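Long-range contacts in tumor necrosis factor receptor superfamily member 11B (Mus musculus, PDB 4E4D), which acts as a secreted decoy receptor for the cytokine TNFSF11 (RANKL), neutralising its drive toward osteoclast formation and so restraining bone resorption: residues B[99-103]-B[117-121]; B[106-110]-B[121-125]; B[124-128]-B[137-141]; B[61-65]-B[76-82]. The contacts are given in a common frame with arbitrary orientation. Residue numbers count along the deposited sequence, not the author numbering.

Interaction 1: residues B[99-103]-B[117-121]; sequences KHRSC and RNTVC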
loop_
_atom_site.group_PDB
_atom_site.type_symbol
_atom_site.label_atom_id
_atom_site.label_comp_id
_atom_site.label_asym_id
_atom_site.label_seq_id
_atom_site.Cartn_x
_atom_site.Cartn_y
_atom_site.Cartn_z
ATOM N N LYS B 99 -8.260 -2.282 -26.352
ATOM C CA LYS B 99 -8.733 -2.833 -27.614
ATOM C C LYS B 99 -8.817 -4.349 -27.514
ATOM O O LYS B 99 -8.094 -4.967 -26.732
ATOM C CB LYS B 99 -7.787 -2.454 -28.752
ATOM C CG LYS B 99 -7.606 -0.961 -28.958
ATOM C CD LYS B 99 -6.627 -0.696 -30.092
ATOM C CE LYS B 99 -6.353 0.787 -30.276
ATOM N NZ LYS B 99 -5.382 1.029 -31.383
ATOM N N HIS B 100 -9.697 -4.949 -28.308
ATOM C CA HIS B 100 -9.832 -6.400 -28.326
ATOM C C HIS B 100 -8.579 -7.049 -28.906
ATOM O O HIS B 100 -7.948 -6.504 -29.812
ATOM C CB HIS B 100 -11.058 -6.817 -29.138
ATOM C CG HIS B 100 -12.356 -6.365 -28.546
ATOM N ND1 HIS B 100 -13.145 -5.400 -29.132
ATOM C CD2 HIS B 100 -13.002 -6.745 -27.417
ATOM C CE1 HIS B 100 -14.223 -5.206 -28.393
ATOM N NE2 HIS B 100 -14.160 -6.008 -27.346
ATOM N N ARG B 101 -8.225 -8.217 -28.377
ATOM C CA ARG B 101 -7.036 -8.938 -28.814
ATOM C C ARG B 101 -7.027 -9.105 -30.328
ATOM O O ARG B 101 -8.082 -9.198 -30.958
ATOM C CB ARG B 101 -6.976 -10.312 -28.142
ATOM C CG ARG B 101 -5.723 -11.111 -28.468
ATOM C CD ARG B 101 -5.752 -12.495 -27.833
ATOM N NE ARG B 101 -5.843 -12.440 -26.374
ATOM C CZ ARG B 101 -6.977 -12.470 -25.679
ATOM N NH1 ARG B 101 -8.152 -12.556 -26.290
ATOM N NH2 ARG B 101 -6.938 -12.414 -24.355
ATOM N N SER B 102 -5.831 -9.143 -30.907
ATOM C CA SER B 102 -5.675 -9.330 -32.346
ATOM C C SER B 102 -4.958 -10.642 -32.641
ATOM O O SER B 102 -3.772 -10.789 -32.352
ATOM C CB SER B 102 -4.896 -8.161 -32.952
ATOM O OG SER B 102 -5.568 -6.934 -32.732
ATOM N N CYS B 103 -5.686 -11.591 -33.219
ATOM C CA CYS B 103 -5.125 -12.895 -33.548
ATOM C C CYS B 103 -3.937 -12.754 -34.497
ATOM O O CYS B 103 -4.045 -12.102 -35.535
ATOM C CB CYS B 103 -6.192 -13.787 -34.188
ATOM S SG CYS B 103 -7.594 -14.165 -33.109
ATOM N N ARG B 117 -16.057 -8.062 -22.208
ATOM C CA ARG B 117 -15.216 -9.243 -22.378
ATOM C C ARG B 117 -14.342 -9.140 -23.624
ATOM O O ARG B 117 -14.746 -8.567 -24.635
ATOM C CB ARG B 117 -16.078 -10.504 -22.448
ATOM C CG ARG B 117 -16.977 -10.702 -21.239
ATOM C CD ARG B 117 -17.600 -12.088 -21.224
ATOM N NE ARG B 117 -18.537 -12.253 -20.115
ATOM C CZ ARG B 117 -18.182 -12.503 -18.856
ATOM N NH1 ARG B 117 -16.902 -12.615 -18.524
ATOM N NH2 ARG B 117 -19.113 -12.636 -17.923
ATOM N N ASN B 118 -13.144 -9.708 -23.541
ATOM C CA ASN B 118 -12.193 -9.661 -24.643
ATOM C C ASN B 118 -12.495 -10.741 -25.680
ATOM O O ASN B 118 -13.202 -11.708 -25.393
ATOM C CB ASN B 118 -10.770 -9.824 -24.107
ATOM C CG ASN B 118 -9.717 -9.360 -25.092
ATOM O OD1 ASN B 118 -10.035 -8.823 -26.154
ATOM N ND2 ASN B 118 -8.451 -9.556 -24.740
ATOM N N THR B 119 -11.963 -10.570 -26.887
ATOM C CA THR B 119 -12.195 -11.527 -27.963
ATOM C C THR B 119 -11.440 -12.830 -27.722
ATOM O O THR B 119 -10.303 -12.822 -27.251
ATOM C CB THR B 119 -11.769 -10.958 -29.331
ATOM O OG1 THR B 119 -10.432 -10.447 -29.245
ATOM C CG2 THR B 119 -12.710 -9.846 -29.763
ATOM N N VAL B 120 -12.084 -13.945 -28.049
ATOM C CA VAL B 120 -11.471 -15.260 -27.902
ATOM C C VAL B 120 -10.960 -15.756 -29.249
ATOM O O VAL B 120 -11.719 -15.849 -30.214
ATOM C CB VAL B 120 -12.474 -16.286 -27.343
ATOM C CG1 VAL B 120 -11.806 -17.642 -27.166
ATOM C CG2 VAL B 120 -13.058 -15.796 -26.025
ATOM N N CYS B 121 -9.670 -16.069 -29.309
ATOM C CA CYS B 121 -9.061 -16.576 -30.533
ATOM C C CYS B 121 -8.855 -18.082 -30.441
ATOM O O CYS B 121 -8.971 -18.671 -29.366
ATOM C CB CYS B 121 -7.723 -15.882 -30.792
ATOM S SG CYS B 121 -7.851 -14.102 -31.094
#

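Interaction 2: residues B[106-110]-B[121-125]; sequences GSGVV and CKKCP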
loop_
_atom_site.group_PDB
_atom_site.type_symbol
_atom_site.label_atom_id
_atom_site.label_comp_id
_atom_site.label_asym_id
_atom_site.label_seq_id
_atom_site.Cartn_x
_atom_site.Cartn_y
_atom_site.Cartn_z
ATOM N N GLY B 106 -2.009 -16.817 -38.609
ATOM C CA GLY B 106 -2.278 -18.231 -38.420
ATOM C C GLY B 106 -3.365 -18.473 -37.388
ATOM O O GLY B 106 -3.617 -19.613 -36.996
ATOM N N SER B 107 -4.009 -17.397 -36.946
ATOM C CA SER B 107 -5.088 -17.498 -35.971
ATOM C C SER B 107 -6.244 -16.584 -36.358
ATOM O O SER B 107 -6.033 -15.484 -36.868
ATOM C CB SER B 107 -4.580 -17.134 -34.576
ATOM O OG SER B 107 -5.640 -17.127 -33.635
ATOM N N GLY B 108 -7.466 -17.048 -36.114
ATOM C CA GLY B 108 -8.655 -16.281 -36.438
ATOM C C GLY B 108 -9.638 -16.258 -35.286
ATOM O O GLY B 108 -9.907 -17.288 -34.669
ATOM N N VAL B 109 -10.174 -15.077 -34.996
ATOM C CA VAL B 109 -11.131 -14.916 -33.907
ATOM C C VAL B 109 -12.327 -15.845 -34.097
ATOM O O VAL B 109 -12.797 -16.047 -35.218
ATOM C CB VAL B 109 -11.636 -13.461 -33.801
ATOM C CG1 VAL B 109 -10.485 -12.517 -33.484
ATOM C CG2 VAL B 109 -12.345 -13.040 -35.082
ATOM N N VAL B 110 -12.808 -16.414 -32.996
ATOM C CA VAL B 110 -13.969 -17.297 -33.032
ATOM C C VAL B 110 -15.156 -16.672 -32.301
ATOM O O VAL B 110 -16.309 -16.896 -32.668
ATOM C CB VAL B 110 -13.655 -18.677 -32.415
ATOM C CG1 VAL B 110 -13.368 -18.552 -30.925
ATOM C CG2 VAL B 110 -14.804 -19.644 -32.660
ATOM N N CYS B 121 -9.670 -16.069 -29.309
ATOM C CA CYS B 121 -9.061 -16.576 -30.533
ATOM C C CYS B 121 -8.855 -18.082 -30.441
ATOM O O CYS B 121 -8.971 -18.671 -29.366
ATOM C CB CYS B 121 -7.723 -15.882 -30.792
ATOM S SG CYS B 121 -7.851 -14.102 -31.094
ATOM N N LYS B 122 -8.549 -18.700 -31.576
ATOM C CA LYS B 122 -8.326 -20.138 -31.631
ATOM C C LYS B 122 -7.738 -20.527 -32.982
ATOM O O LYS B 122 -8.051 -19.917 -34.003
ATOM C CB LYS B 122 -9.639 -20.888 -31.397
ATOM C CG LYS B 122 -9.508 -22.400 -31.463
ATOM C CD LYS B 122 -10.849 -23.086 -31.253
ATOM C CE LYS B 122 -10.721 -24.599 -31.323
ATOM N NZ LYS B 122 -10.275 -25.072 -32.663
ATOM N N LYS B 123 -6.882 -21.545 -32.981
ATOM C CA LYS B 123 -6.252 -22.009 -34.210
ATOM C C LYS B 123 -7.281 -22.641 -35.141
ATOM O O LYS B 123 -8.252 -23.249 -34.690
ATOM C CB LYS B 123 -5.140 -23.011 -33.897
ATOM C CG LYS B 123 -3.983 -22.423 -33.100
ATOM C CD LYS B 123 -2.884 -23.449 -32.856
ATOM C CE LYS B 123 -2.229 -23.912 -34.153
ATOM N NZ LYS B 123 -1.530 -22.809 -34.874
ATOM N N CYS B 124 -7.059 -22.494 -36.443
ATOM C CA CYS B 124 -7.985 -23.007 -37.444
ATOM C C CYS B 124 -7.796 -24.508 -37.634
ATOM O O CYS B 124 -6.707 -25.033 -37.402
ATOM C CB CYS B 124 -7.767 -22.290 -38.777
ATOM S SG CYS B 124 -7.625 -20.491 -38.650
ATOM N N PRO B 125 -8.862 -25.206 -38.058
ATOM C CA PRO B 125 -8.769 -26.642 -38.344
ATOM C C PRO B 125 -8.003 -26.911 -39.636
ATOM O O PRO B 125 -7.616 -25.969 -40.328
ATOM C CB PRO B 125 -10.233 -27.064 -38.488
ATOM C CG PRO B 125 -10.941 -25.833 -38.919
ATOM C CD PRO B 125 -10.226 -24.689 -38.259
#

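Interaction 3: residues B[124-128]-B[137-141]; sequences CPDGF and APCIK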
loop_
_atom_site.group_PDB
_atom_site.type_symbol
_atom_site.label_atom_id
_atom_site.label_comp_id
_atom_site.label_asym_id
_atom_site.label_seq_id
_atom_site.Cartn_x
_atom_site.Cartn_y
_atom_site.Cartn_z
ATOM N N CYS B 124 -7.059 -22.494 -36.443
ATOM C CA CYS B 124 -7.985 -23.007 -37.444
ATOM C C CYS B 124 -7.796 -24.508 -37.634
ATOM O O CYS B 124 -6.707 -25.033 -37.402
ATOM C CB CYS B 124 -7.767 -22.290 -38.777
ATOM S SG CYS B 124 -7.625 -20.491 -38.650
ATOM N N PRO B 125 -8.862 -25.206 -38.058
ATOM C CA PRO B 125 -8.769 -26.642 -38.344
ATOM C C PRO B 125 -8.003 -26.911 -39.636
ATOM O O PRO B 125 -7.616 -25.969 -40.328
ATOM C CB PRO B 125 -10.233 -27.064 -38.488
ATOM C CG PRO B 125 -10.941 -25.833 -38.919
ATOM C CD PRO B 125 -10.226 -24.689 -38.259
ATOM N N ASP B 126 -7.789 -28.185 -39.951
ATOM C CA ASP B 126 -7.037 -28.565 -41.140
ATOM C C ASP B 126 -7.712 -28.048 -42.408
ATOM O O ASP B 126 -8.917 -28.219 -42.595
ATOM C CB ASP B 126 -6.891 -30.086 -41.209
ATOM C CG ASP B 126 -6.050 -30.539 -42.387
ATOM O OD1 ASP B 126 -5.174 -29.766 -42.826
ATOM O OD2 ASP B 126 -6.266 -31.670 -42.872
ATOM N N GLY B 127 -6.927 -27.413 -43.274
ATOM C CA GLY B 127 -7.435 -26.878 -44.523
ATOM C C GLY B 127 -7.610 -25.370 -44.492
ATOM O O GLY B 127 -8.032 -24.768 -45.480
ATOM N N PHE B 128 -7.285 -24.759 -43.356
ATOM C CA PHE B 128 -7.424 -23.316 -43.192
ATOM C C PHE B 128 -6.070 -22.655 -42.954
ATOM O O PHE B 128 -5.222 -23.189 -42.239
ATOM C CB PHE B 128 -8.358 -23.005 -42.022
ATOM C CG PHE B 128 -9.803 -23.309 -42.300
ATOM C CD1 PHE B 128 -10.291 -24.598 -42.174
ATOM C CD2 PHE B 128 -10.673 -22.302 -42.681
ATOM C CE1 PHE B 128 -11.621 -24.878 -42.428
ATOM C CE2 PHE B 128 -12.004 -22.576 -42.936
ATOM C CZ PHE B 128 -12.477 -23.865 -42.809
ATOM N N ALA B 137 -11.906 -10.957 -38.218
ATOM C CA ALA B 137 -11.893 -11.869 -39.356
ATOM C C ALA B 137 -11.579 -13.296 -38.909
ATOM O O ALA B 137 -10.601 -13.523 -38.195
ATOM C CB ALA B 137 -10.876 -11.406 -40.387
ATOM N N PRO B 138 -12.412 -14.263 -39.328
ATOM C CA PRO B 138 -12.207 -15.674 -38.989
ATOM C C PRO B 138 -11.203 -16.352 -39.917
ATOM O O PRO B 138 -10.472 -15.673 -40.638
ATOM C CB PRO B 138 -13.600 -16.273 -39.182
ATOM C CG PRO B 138 -14.196 -15.457 -40.271
ATOM C CD PRO B 138 -13.652 -14.061 -40.100
ATOM N N CYS B 139 -11.169 -17.680 -39.892
ATOM C CA CYS B 139 -10.272 -18.441 -40.753
ATOM C C CYS B 139 -10.912 -18.667 -42.118
ATOM O O CYS B 139 -12.108 -18.941 -42.213
ATOM C CB CYS B 139 -9.938 -19.784 -40.104
ATOM S SG CYS B 139 -9.453 -19.656 -38.369
ATOM N N ILE B 140 -10.110 -18.549 -43.171
ATOM C CA ILE B 140 -10.602 -18.714 -44.534
ATOM C C ILE B 140 -10.139 -20.044 -45.118
ATOM O O ILE B 140 -9.057 -20.533 -44.792
ATOM C CB ILE B 140 -10.115 -17.571 -45.444
ATOM C CG1 ILE B 140 -10.389 -16.214 -44.790
ATOM C CG2 ILE B 140 -10.779 -17.654 -46.811
ATOM C CD1 ILE B 140 -11.849 -15.972 -44.464
ATOM N N LYS B 141 -10.965 -20.626 -45.982
ATOM C CA LYS B 141 -10.643 -21.898 -46.617
ATOM C C LYS B 141 -9.856 -21.676 -47.905
ATOM O O LYS B 141 -9.017 -22.495 -48.281
ATOM C CB LYS B 141 -11.924 -22.680 -46.916
ATOM C CG LYS B 141 -11.692 -24.024 -47.590
ATOM C CD LYS B 141 -13.002 -24.736 -47.894
ATOM C CE LYS B 141 -13.809 -25.014 -46.634
ATOM N NZ LYS B 141 -13.076 -25.872 -45.663
HETATM O O HOH W 1 -6.253 -23.466 -46.708
#

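Interaction 4: residues B[61-65]-B[76-82]; sequences YCSPV and CNRTHNR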
loop_
_atom_site.group_PDB
_atom_site.type_symbol
_atom_site.label_atom_id
_atom_site.label_comp_id
_atom_site.label_asym_id
_atom_site.label_seq_id
_atom_site.Cartn_x
_atom_site.Cartn_y
_atom_site.Cartn_z
ATOM N N TYR B 61 -24.390 5.700 -3.148
ATOM C CA TYR B 61 -23.839 6.750 -3.997
ATOM C C TYR B 61 -23.651 6.267 -5.431
ATOM O O TYR B 61 -23.195 5.148 -5.664
ATOM C CB TYR B 61 -22.502 7.224 -3.429
ATOM C CG TYR B 61 -21.928 8.441 -4.115
ATOM C CD1 TYR B 61 -22.647 9.624 -4.188
ATOM C CD2 TYR B 61 -20.657 8.414 -4.670
ATOM C CE1 TYR B 61 -22.123 10.741 -4.806
ATOM C CE2 TYR B 61 -20.123 9.526 -5.289
ATOM C CZ TYR B 61 -20.860 10.686 -5.354
ATOM O OH TYR B 61 -20.333 11.797 -5.969
ATOM N N CYS B 62 -24.009 7.115 -6.389
ATOM C CA CYS B 62 -23.818 6.796 -7.796
ATOM C C CYS B 62 -22.346 6.910 -8.160
ATOM O O CYS B 62 -21.754 7.987 -8.083
ATOM C CB CYS B 62 -24.656 7.721 -8.678
ATOM S SG CYS B 62 -26.435 7.438 -8.531
ATOM N N SER B 63 -21.760 5.784 -8.553
ATOM C CA SER B 63 -20.339 5.722 -8.845
ATOM C C SER B 63 -20.021 4.415 -9.561
ATOM O O SER B 63 -20.790 3.459 -9.477
ATOM C CB SER B 63 -19.538 5.820 -7.546
ATOM O OG SER B 63 -19.938 4.815 -6.633
ATOM N N PRO B 64 -18.880 4.368 -10.265
ATOM C CA PRO B 64 -17.919 5.467 -10.392
ATOM C C PRO B 64 -18.209 6.376 -11.581
ATOM O O PRO B 64 -19.208 6.198 -12.278
ATOM C CB PRO B 64 -16.601 4.731 -10.620
ATOM C CG PRO B 64 -17.003 3.521 -11.396
ATOM C CD PRO B 64 -18.383 3.138 -10.908
ATOM N N VAL B 65 -17.329 7.348 -11.796
ATOM C CA VAL B 65 -17.389 8.203 -12.971
ATOM C C VAL B 65 -16.982 7.395 -14.199
ATOM O O VAL B 65 -16.176 6.469 -14.098
ATOM C CB VAL B 65 -16.438 9.407 -12.826
ATOM C CG1 VAL B 65 -16.391 10.219 -14.114
ATOM C CG2 VAL B 65 -16.858 10.277 -11.651
ATOM N N CYS B 76 -27.684 8.267 -14.056
ATOM C CA CYS B 76 -28.000 7.941 -12.673
ATOM C C CYS B 76 -29.452 8.273 -12.342
ATOM O O CYS B 76 -29.942 9.354 -12.667
ATOM C CB CYS B 76 -27.066 8.695 -11.729
ATOM S SG CYS B 76 -27.432 8.443 -9.982
ATOM N N ASN B 77 -30.130 7.334 -11.692
ATOM C CA ASN B 77 -31.514 7.524 -11.275
ATOM C C ASN B 77 -31.680 7.104 -9.818
ATOM O O ASN B 77 -30.825 6.415 -9.265
ATOM C CB ASN B 77 -32.448 6.710 -12.173
ATOM C CG ASN B 77 -33.877 7.207 -12.130
ATOM O OD1 ASN B 77 -34.328 7.756 -11.125
ATOM N ND2 ASN B 77 -34.601 7.020 -13.230
ATOM N N ARG B 78 -32.777 7.519 -9.193
ATOM C CA ARG B 78 -33.034 7.154 -7.804
ATOM C C ARG B 78 -33.249 5.649 -7.646
ATOM O O ARG B 78 -33.169 5.121 -6.538
ATOM C CB ARG B 78 -34.241 7.921 -7.256
ATOM C CG ARG B 78 -33.993 9.414 -7.091
ATOM C CD ARG B 78 -35.094 10.101 -6.290
ATOM N NE ARG B 78 -36.410 9.966 -6.914
ATOM C CZ ARG B 78 -37.337 9.078 -6.559
ATOM N NH1 ARG B 78 -37.124 8.222 -5.566
ATOM N NH2 ARG B 78 -38.497 9.048 -7.203
ATOM N N THR B 79 -33.512 4.961 -8.754
ATOM C CA THR B 79 -33.778 3.526 -8.711
ATOM C C THR B 79 -32.602 2.684 -9.212
ATOM O O THR B 79 -32.475 1.517 -8.846
ATOM C CB THR B 79 -35.031 3.165 -9.533
ATOM O OG1 THR B 79 -34.863 3.601 -10.887
ATOM C CG2 THR B 79 -36.268 3.825 -8.939
ATOM N N HIS B 80 -31.746 3.269 -10.045
ATOM C CA HIS B 80 -30.612 2.531 -10.599
ATOM C C HIS B 80 -29.333 3.363 -10.654
ATOM O O HIS B 80 -29.374 4.592 -10.722
ATOM C CB HIS B 80 -30.944 2.003 -11.997
ATOM C CG HIS B 80 -31.291 3.075 -12.984
ATOM N ND1 HIS B 80 -32.576 3.276 -13.444
ATOM C CD2 HIS B 80 -30.521 4.001 -13.603
ATOM C CE1 HIS B 80 -32.582 4.281 -14.301
ATOM N NE2 HIS B 80 -31.347 4.738 -14.416
ATOM N N ASN B 81 -28.197 2.673 -10.629
ATOM C CA ASN B 81 -26.893 3.319 -10.683
ATOM C C ASN B 81 -26.532 3.744 -12.100
ATOM O O ASN B 81 -27.133 3.281 -13.070
ATOM C CB ASN B 81 -25.818 2.364 -10.163
ATOM C CG ASN B 81 -24.460 3.026 -10.030
ATOM O OD1 ASN B 81 -24.357 4.250 -9.938
ATOM N ND2 ASN B 81 -23.408 2.216 -10.018
ATOM N N ARG B 82 -25.549 4.628 -12.211
ATOM C CA ARG B 82 -24.991 5.000 -13.501
ATOM C C ARG B 82 -24.440 3.756 -14.188
ATOM O O ARG B 82 -23.869 2.883 -13.535
ATOM C CB ARG B 82 -23.878 6.033 -13.314
ATOM C CG ARG B 82 -23.161 6.416 -14.594
ATOM C CD ARG B 82 -22.029 7.399 -14.332
ATOM N NE ARG B 82 -22.488 8.604 -13.641
ATOM C CZ ARG B 82 -22.359 8.836 -12.335
ATOM N NH1 ARG B 82 -21.771 7.955 -11.534
ATOM N NH2 ARG B 82 -22.819 9.969 -11.823
HETATM O O HOH W 2 -22.640 10.702 -8.593
HETATM O O HOH W 3 -19.775 8.954 -9.322
#

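Interaction 1: residues B[99-103]-B[117-121]
A disulfide, assisted by an asparagine side chain, ties two loop-like segments inside the third TNFR cysteine-rich repeat: 99-103 leaves strand 96-99, and 117-121 runs into strand 120-123. Their end-to-end directions differ by only 20°, with CA-CA register H100-N118 at 5.5 Å and C103-C121 at 6.2 Å. At the C-terminal end of both segments C103 SG bonds to C121 SG at 2.0 Å with chi3 -103°. Toward their N-terminal ends the side chain of N118 reaches across so that its OD1 accepts a hydrogen bond from R101 N (2.9 Å, 163°); the same OD1 takes T119 N at 2.7 Å, tying the side chain to the following residue's amide. T119, pointing toward the partner, gives a weak hydrogen bond from OG1 to R101 O at 3.2 Å and sets CG2 3.5 Å from H100 CB. R101 has CB 3.6 Å from T119 OG1, and N118 ND2 lies over one face of its guanidinium (NH2 to ND2 3.3 Å, two donors and no bond). Outside the pair, N118 touches Y91 and C103 rests on V109. One covalent and a few polar ties hold the contact, with few apolar side-chain contacts.

Interaction 2: residues B[106-110]-B[121-125]
This is the loose antiparallel beta hairpin of the third cysteine-rich repeat, strand 107-111 against strand 120-123. The short strand axes approach to 4.8 Å at 132°, far from straight antiparallel, and no hydrogen bond joins the two segments; V110 and V120 supply a backbone bond next to them. The side chains contact sparsely. S107, chi1 in t, sets OG 3.7 Å from both C121 CB and K122 O. V109, chi1 in m, points its CA-to-CB bond away from 121-125, yet its CG1 still lies 3.9 Å from C121 SG, alongside the C103-C121 disulfide. V110, chi1 in p, turns toward the partner, with CG1 4.4 Å from K122 CB. K122 is extended until chi4 (m), which brings its NZ to a weak hydrogen bond with K123 O at 3.4 Å. G106 has phi/psi 109/8, where a CB would jam against the preceding carbonyl. Consistent with the loose pairing, two acceptors, G108 O and K122 O, lie 3.3 Å apart without a hydrogen bond.

Interaction 3: residues B[124-128]-B[137-141]
C124 opens the fourth cysteine-rich repeat and at once fixes the contact: its CB points toward 137-141, and its SG bonds to C139 SG at 2.0 Å with chi3 -78°, the two CA atoms lying 6.1 Å apart. P125 then begins a type II beta turn that ends at F128, closed by F128 N donating to P125 O at 3.3 Å. D126, at the turn's outer corner, is out of reach of the second segment. G127 takes phi/psi 104/0, values suited to the third position of such a turn, where a side chain would collide with the preceding carbonyl. Its O receives a short hydrogen bond from a water at 2.5 Å, and that water also donates weakly to K141 O at 3.3 Å, bridging the segments without a direct hydrogen bond. In F128 CA-to-CB runs sideways, but the ring reaches the second segment: CD2 lies 3.7 Å from C139 CB and 3.2 Å from I140 O, while CZ is 3.5 Å from K141 NZ. The CA atoms of F128 and K141 are 4.9 Å apart. Total burial is 311 Å². A disulfide-anchored turn followed by an aromatic residue is characteristic of the A1 module that opens many TNFR cysteine-rich domains.

Interaction 4: residues B[61-65]-B[76-82]
Backbone carbonyls of 61-65 are met largely by two side chains, N81 and R82, beside the C62-C76 disulfide (C62 SG to C76 SG 2.0 Å, chi3 41°). The best-formed hydrogen bond runs from N81 ND2 to S63 O, 2.9 Å at 170°. N81 OD1 accepts weakly from S63 N at 3.3 Å, so both polar groups of the S63 backbone are engaged, and also weakly from R82 N at 2.6 Å. R82 NH1 donates weakly to C62 O (3.5 Å, 164°) and to P64 O (3.2 Å, 134°). C62 O is further supplied by two waters, at 2.9 and 2.5 Å, which accept weakly from R82 NH2 (3.3 Å) and R82 NH1 (3.1 Å) respectively. S63 OG makes weak hydrogen bonds to Y61 O at 3.4 Å and to a polar side chain of another RANKL chain. P64 follows a cis peptide bond, and V65 N donates to an acidic side chain of one RANKL chain, on which Y61, S63 and P64 also pack. The interleaved C62-C76 and C66-C84 disulfides are those of a B2 module in a TNFR cysteine-rich domain, here part of the RANKL-binding surface.

Overall arrangement
Along the chain interaction 4 comes first, in the second cysteine-rich repeat, followed by interactions 1, 2 and 3. Its centre is 29 Å from that of interaction 1, 40 Å from interaction 2 and 45 Å from interaction 3, consistent with an elongated receptor of successive repeats. The other three follow one another, with interactions 1 and 3 17 Å apart centre to centre: interactions 1 and 2 have centres 11 Å apart, share C121 and strand 120-123, and meet where V120 O lies 3.0 Å from V110 N, probably hydrogen-bonded. Interactions 2 and 3, with centres 7 Å apart, share C124 and P125, so the third repeat's hairpin leads directly into the fourth. Disulfides thus recur along a helix-free rod, whose second repeat meets RANKL through interaction 4.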